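Beta-mannosidase (Trichoderma harzianum, PDB 4CVU) probably hydrolyses terminal beta-linked mannose residues from the non-reducing ends of mannosides, as a fungal glycoside hydrolase of family 2. Local coordinates at residues T890-N902 / E913-W927. Residues are numbered along the deposited sequence; the frame is centred on the assembly and turned at random.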
loop_
_atom_site.group_PDB
_atom_site.type_symbol
_atom_site.label_atom_id
_atom_site.label_comp_id
_atom_site.label_asym_id
_atom_site.label_seq_id
_atom_site.Cartn_x
_atom_site.Cartn_y
_atom_site.Cartn_z
ATOM N N THR A 890 -1.162 11.109 20.059
ATOM C CA THR A 890 -0.723 10.550 18.844
ATOM C C THR A 890 -0.974 11.628 17.815
ATOM O O THR A 890 -2.111 11.993 17.671
ATOM C CB THR A 890 -1.568 9.298 18.431
ATOM O OG1 THR A 890 -1.493 8.296 19.447
ATOM C CG2 THR A 890 -1.033 8.735 17.109
ATOM N N HIS A 891 0.082 12.139 17.169
ATOM C CA HIS A 891 -0.066 13.061 16.013
ATOM C C HIS A 891 -0.363 12.269 14.734
ATOM O O HIS A 891 0.033 11.126 14.612
ATOM C CB HIS A 891 1.192 13.937 15.886
ATOM C CG HIS A 891 2.392 13.235 15.336
ATOM N ND1 HIS A 891 2.617 13.118 13.983
ATOM C CD2 HIS A 891 3.449 12.657 15.948
ATOM C CE1 HIS A 891 3.756 12.484 13.784
ATOM N NE2 HIS A 891 4.272 12.185 14.966
ATOM N N PRO A 892 -1.074 12.880 13.765
ATOM C CA PRO A 892 -1.437 12.151 12.577
ATOM C C PRO A 892 -0.292 12.015 11.588
ATOM O O PRO A 892 0.778 12.598 11.770
ATOM C CB PRO A 892 -2.532 13.033 11.957
ATOM C CG PRO A 892 -2.120 14.404 12.323
ATOM C CD PRO A 892 -1.600 14.246 13.741
ATOM N N ALA A 893 -0.566 11.261 10.545
ATOM C CA ALA A 893 0.330 11.055 9.418
ATOM C C ALA A 893 0.859 12.307 8.728
ATOM O O ALA A 893 1.985 12.322 8.269
ATOM C CB ALA A 893 -0.331 10.146 8.353
ATOM N N GLY A 894 0.079 13.346 8.568
ATOM C CA GLY A 894 0.615 14.446 7.681
ATOM C C GLY A 894 1.652 15.412 8.288
ATOM O O GLY A 894 2.031 16.420 7.655
ATOM N N VAL A 895 2.167 15.097 9.473
ATOM C CA VAL A 895 3.000 16.035 10.198
ATOM C C VAL A 895 4.199 15.324 10.832
ATOM O O VAL A 895 4.086 14.147 11.207
ATOM C CB VAL A 895 2.127 16.785 11.266
ATOM C CG1 VAL A 895 1.749 15.888 12.417
ATOM C CG2 VAL A 895 2.869 17.974 11.800
ATOM N N LEU A 896 5.357 16.022 10.888
ATOM C CA LEU A 896 6.548 15.513 11.566
ATOM C C LEU A 896 6.904 16.367 12.790
ATOM O O LEU A 896 6.793 17.575 12.730
ATOM C CB LEU A 896 7.703 15.480 10.571
ATOM C CG LEU A 896 7.477 14.574 9.347
ATOM C CD1 LEU A 896 8.558 14.799 8.300
ATOM C CD2 LEU A 896 7.445 13.127 9.795
ATOM N N GLY A 897 7.324 15.733 13.888
ATOM C CA GLY A 897 7.672 16.426 15.092
ATOM C C GLY A 897 7.547 15.583 16.329
ATOM O O GLY A 897 7.547 14.365 16.251
ATOM N N PHE A 898 7.414 16.233 17.475
ATOM C CA PHE A 898 7.271 15.539 18.738
ATOM C C PHE A 898 6.684 16.485 19.797
ATOM O O PHE A 898 6.897 17.694 19.747
ATOM C CB PHE A 898 8.602 14.929 19.180
ATOM C CG PHE A 898 9.774 15.883 19.110
ATOM C CD1 PHE A 898 10.027 16.771 20.161
ATOM C CD2 PHE A 898 10.614 15.907 18.003
ATOM C CE1 PHE A 898 11.100 17.661 20.112
ATOM C CE2 PHE A 898 11.689 16.792 17.937
ATOM C CZ PHE A 898 11.920 17.686 18.995
ATOM N N PHE A 899 5.975 15.905 20.749
ATOM C CA PHE A 899 5.376 16.631 21.870
ATOM C C PHE A 899 6.446 16.886 22.951
ATOM O O PHE A 899 7.439 16.151 23.045
ATOM C CB PHE A 899 4.221 15.825 22.463
ATOM C CG PHE A 899 3.071 15.619 21.513
ATOM C CD1 PHE A 899 2.065 16.592 21.389
ATOM C CD2 PHE A 899 2.970 14.451 20.751
ATOM C CE1 PHE A 899 1.007 16.426 20.497
ATOM C CE2 PHE A 899 1.920 14.283 19.856
ATOM C CZ PHE A 899 0.928 15.268 19.744
ATOM N N ASP A 900 6.203 17.889 23.804
ATOM C CA ASP A 900 7.180 18.217 24.860
ATOM C C ASP A 900 7.084 17.257 26.027
ATOM O O ASP A 900 7.915 17.267 26.923
ATOM C CB ASP A 900 7.068 19.676 25.315
ATOM C CG ASP A 900 5.807 19.968 26.103
ATOM O OD1 ASP A 900 5.242 19.058 26.751
ATOM O OD2 ASP A 900 5.390 21.158 26.119
ATOM N N ASP A 901 6.048 16.421 26.004
ATOM C CA ASP A 901 5.930 15.328 26.952
ATOM C C ASP A 901 4.914 14.324 26.415
ATOM O O ASP A 901 4.078 14.675 25.588
ATOM C CB ASP A 901 5.452 15.825 28.318
ATOM C CG ASP A 901 5.824 14.864 29.441
ATOM O OD1 ASP A 901 6.674 13.978 29.210
ATOM O OD2 ASP A 901 5.252 14.977 30.537
ATOM N N ASN A 902 5.032 13.082 26.856
ATOM C CA ASN A 902 4.106 12.040 26.460
ATOM C C ASN A 902 4.295 10.846 27.384
ATOM O O ASN A 902 5.312 10.776 28.078
ATOM C CB ASN A 902 4.321 11.647 24.984
ATOM C CG ASN A 902 3.030 11.447 24.239
ATOM O OD1 ASN A 902 1.977 11.320 24.849
ATOM N ND2 ASN A 902 3.095 11.423 22.915
ATOM N N GLU A 913 -0.508 21.098 30.126
ATOM C CA GLU A 913 -0.305 21.669 28.824
ATOM C C GLU A 913 0.855 20.947 28.134
ATOM O O GLU A 913 1.892 20.663 28.753
ATOM C CB GLU A 913 0.040 23.130 28.947
ATOM C CG GLU A 913 -1.044 23.953 29.618
ATOM C CD GLU A 913 -0.652 25.406 29.687
ATOM O OE1 GLU A 913 0.498 25.669 29.270
ATOM O OE2 GLU A 913 -1.479 26.267 30.160
ATOM N N VAL A 914 0.664 20.641 26.857
ATOM C CA VAL A 914 1.695 19.942 26.071
ATOM C C VAL A 914 1.829 20.644 24.738
ATOM O O VAL A 914 0.874 20.716 23.990
ATOM C CB VAL A 914 1.302 18.463 25.848
ATOM C CG1 VAL A 914 2.360 17.750 25.038
ATOM C CG2 VAL A 914 1.098 17.726 27.181
ATOM N N GLY A 915 3.010 21.193 24.462
ATOM C CA GLY A 915 3.329 21.749 23.133
ATOM C C GLY A 915 3.927 20.702 22.195
ATOM O O GLY A 915 4.218 19.581 22.607
ATOM N N PHE A 916 4.108 21.090 20.938
ATOM C CA PHE A 916 4.608 20.226 19.881
ATOM C C PHE A 916 5.619 21.020 19.069
ATOM O O PHE A 916 5.343 22.149 18.653
ATOM C CB PHE A 916 3.438 19.789 18.972
ATOM C CG PHE A 916 3.781 18.712 17.955
ATOM C CD1 PHE A 916 3.705 17.369 18.293
ATOM C CD2 PHE A 916 4.110 19.039 16.656
ATOM C CE1 PHE A 916 3.991 16.368 17.363
ATOM C CE2 PHE A 916 4.375 18.050 15.710
ATOM C CZ PHE A 916 4.331 16.711 16.072
ATOM N N THR A 917 6.784 20.427 18.844
ATOM C CA THR A 917 7.771 20.979 17.915
ATOM C C THR A 917 7.417 20.577 16.489
ATOM O O THR A 917 7.596 19.434 16.111
ATOM C CB THR A 917 9.153 20.472 18.306
ATOM O OG1 THR A 917 9.413 20.894 19.646
ATOM C CG2 THR A 917 10.236 20.984 17.379
ATOM N N LEU A 918 6.845 21.498 15.731
ATOM C CA LEU A 918 6.403 21.218 14.382
ATOM C C LEU A 918 7.608 21.296 13.474
ATOM O O LEU A 918 8.165 22.361 13.292
ATOM C CB LEU A 918 5.332 22.220 13.929
ATOM C CG LEU A 918 4.739 22.042 12.531
ATOM C CD1 LEU A 918 4.128 20.674 12.405
ATOM C CD2 LEU A 918 3.682 23.106 12.270
ATOM N N GLN A 919 8.016 20.167 12.906
ATOM C CA GLN A 919 9.148 20.125 11.976
ATOM C C GLN A 919 8.688 20.224 10.543
ATOM O O GLN A 919 9.341 20.866 9.733
ATOM C CB GLN A 919 9.972 18.877 12.152
ATOM C CG GLN A 919 10.563 18.774 13.525
ATOM C CD GLN A 919 11.247 17.467 13.767
ATOM O OE1 GLN A 919 10.693 16.421 13.464
ATOM N NE2 GLN A 919 12.469 17.511 14.304
ATOM N N GLN A 920 7.568 19.579 10.221
ATOM C CA GLN A 920 7.001 19.704 8.882
ATOM C C GLN A 920 5.515 19.452 8.916
ATOM O O GLN A 920 5.074 18.573 9.596
ATOM C CB GLN A 920 7.636 18.674 7.935
ATOM C CG GLN A 920 7.062 18.682 6.520
ATOM C CD GLN A 920 7.659 17.587 5.657
ATOM O OE1 GLN A 920 8.537 17.849 4.873
ATOM N NE2 GLN A 920 7.210 16.347 5.846
ATOM N N ASP A 921 4.762 20.218 8.145
ATOM C CA ASP A 921 3.315 20.050 8.075
ATOM C C ASP A 921 2.885 19.932 6.632
ATOM O O ASP A 921 3.233 20.766 5.840
ATOM C CB ASP A 921 2.629 21.260 8.701
ATOM C CG ASP A 921 1.132 21.082 8.817
ATOM O OD1 ASP A 921 0.641 19.954 8.625
ATOM O OD2 ASP A 921 0.447 22.070 9.112
ATOM N N THR A 922 2.130 18.900 6.299
ATOM C CA THR A 922 1.536 18.768 4.962
ATOM C C THR A 922 0.024 19.034 4.974
ATOM O O THR A 922 -0.599 19.024 3.929
ATOM C CB THR A 922 1.742 17.350 4.387
ATOM O OG1 THR A 922 1.021 16.407 5.171
ATOM C CG2 THR A 922 3.225 16.974 4.359
ATOM N N THR A 923 -0.550 19.256 6.158
ATOM C CA THR A 923 -2.025 19.310 6.347
ATOM C C THR A 923 -2.571 20.721 6.387
ATOM O O THR A 923 -3.712 20.918 6.751
ATOM C CB THR A 923 -2.423 18.723 7.695
ATOM O OG1 THR A 923 -2.034 19.655 8.734
ATOM C CG2 THR A 923 -1.766 17.354 7.911
ATOM N N GLY A 924 -1.749 21.712 6.060
ATOM C CA GLY A 924 -2.138 23.126 6.119
ATOM C C GLY A 924 -2.681 23.541 7.465
ATOM O O GLY A 924 -3.614 24.310 7.534
ATOM N N GLY A 925 -2.111 23.018 8.552
ATOM C CA GLY A 925 -2.533 23.411 9.874
ATOM C C GLY A 925 -3.690 22.638 10.478
ATOM O O GLY A 925 -3.979 22.827 11.645
ATOM N N LYS A 926 -4.337 21.750 9.725
ATOM C CA LYS A 926 -5.486 21.000 10.269
ATOM C C LYS A 926 -5.104 19.794 11.118
ATOM O O LYS A 926 -5.977 19.165 11.681
ATOM C CB LYS A 926 -6.393 20.514 9.155
ATOM C CG LYS A 926 -6.908 21.638 8.264
ATOM C CD LYS A 926 -8.198 21.213 7.567
ATOM C CE LYS A 926 -8.803 22.384 6.785
ATOM N NZ LYS A 926 -9.488 23.383 7.685
ATOM N N TRP A 927 -3.831 19.438 11.143
ATOM C CA TRP A 927 -3.350 18.286 11.932
ATOM C C TRP A 927 -3.704 18.313 13.412
ATOM O O TRP A 927 -3.778 17.251 14.067
ATOM C CB TRP A 927 -1.836 18.150 11.793
ATOM C CG TRP A 927 -1.052 19.295 12.393
ATOM C CD1 TRP A 927 -0.732 20.495 11.790
ATOM C CD2 TRP A 927 -0.510 19.353 13.710
ATOM N NE1 TRP A 927 -0.015 21.285 12.655
ATOM C CE2 TRP A 927 0.132 20.611 13.844
ATOM C CE3 TRP A 927 -0.490 18.456 14.793
ATOM C CZ2 TRP A 927 0.771 20.996 15.012
ATOM C CZ3 TRP A 927 0.136 18.859 15.980
ATOM C CH2 TRP A 927 0.764 20.106 16.079
HETATM O O HOH W 1 4.600 15.342 6.903
HETATM O O HOH W 2 8.150 19.700 21.739
HETATM O O HOH W 3 3.999 22.544 27.720
HETATM O O HOH W 4 4.056 19.011 29.477
#
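Phe916 reaches over from strand 913-921 to strand 895-899, its antiparallel neighbour at the border of a four-stranded sheet in the C-terminal Ig-fold domain. Phe916 CB sits 4.1 Å from Phe898 O, CG closes on the same carbonyl oxygen, and with CG anti to the backbone N (chi1 -171°) the ring lies back across the neighbouring strand. Phe916 CD1 stands above the middle of the Phe899 ring, 3.4 Å from its plane, in an edge-to-face pair with planes at 70°. CE1 meets Phe898 N. At the tip, Phe916 CZ stands over the His891 ring near its rim, an offset edge-to-face pair that completes an aromatic cluster, and rests 3.4 Å from Gly897 C. Phe916 CE2 passes Gly897 CA at 3.7 Å; a CB on Gly897 would collide with this ring. Phe898 N lies over one face of Phe916, toward its rim, and Trp927 CZ3 over the opposite face. Were Phe899 an alanine, the edge of Phe916 would probably lose the ring face it meets and Val914 CG1 part of its packing, opening a gap beside strand 884-890. Farther along, Gln919 N and, weakly, Gln920 N both donate to Leu896 O, forming a classic beta bulge. The Gln919 amide turns outward to helix 401-413, where NE2 bonds to Asp409. Val895 CG2 lies over the five-membered ring of Trp927, 4.1 Å from its centroid. Past the bulge, Gly894 O is gripped twice by Thr922: N approaches nearly along the C=O axis, and OG1 donates in the carbonyl plane, on a lone pair, at 2.7 Å.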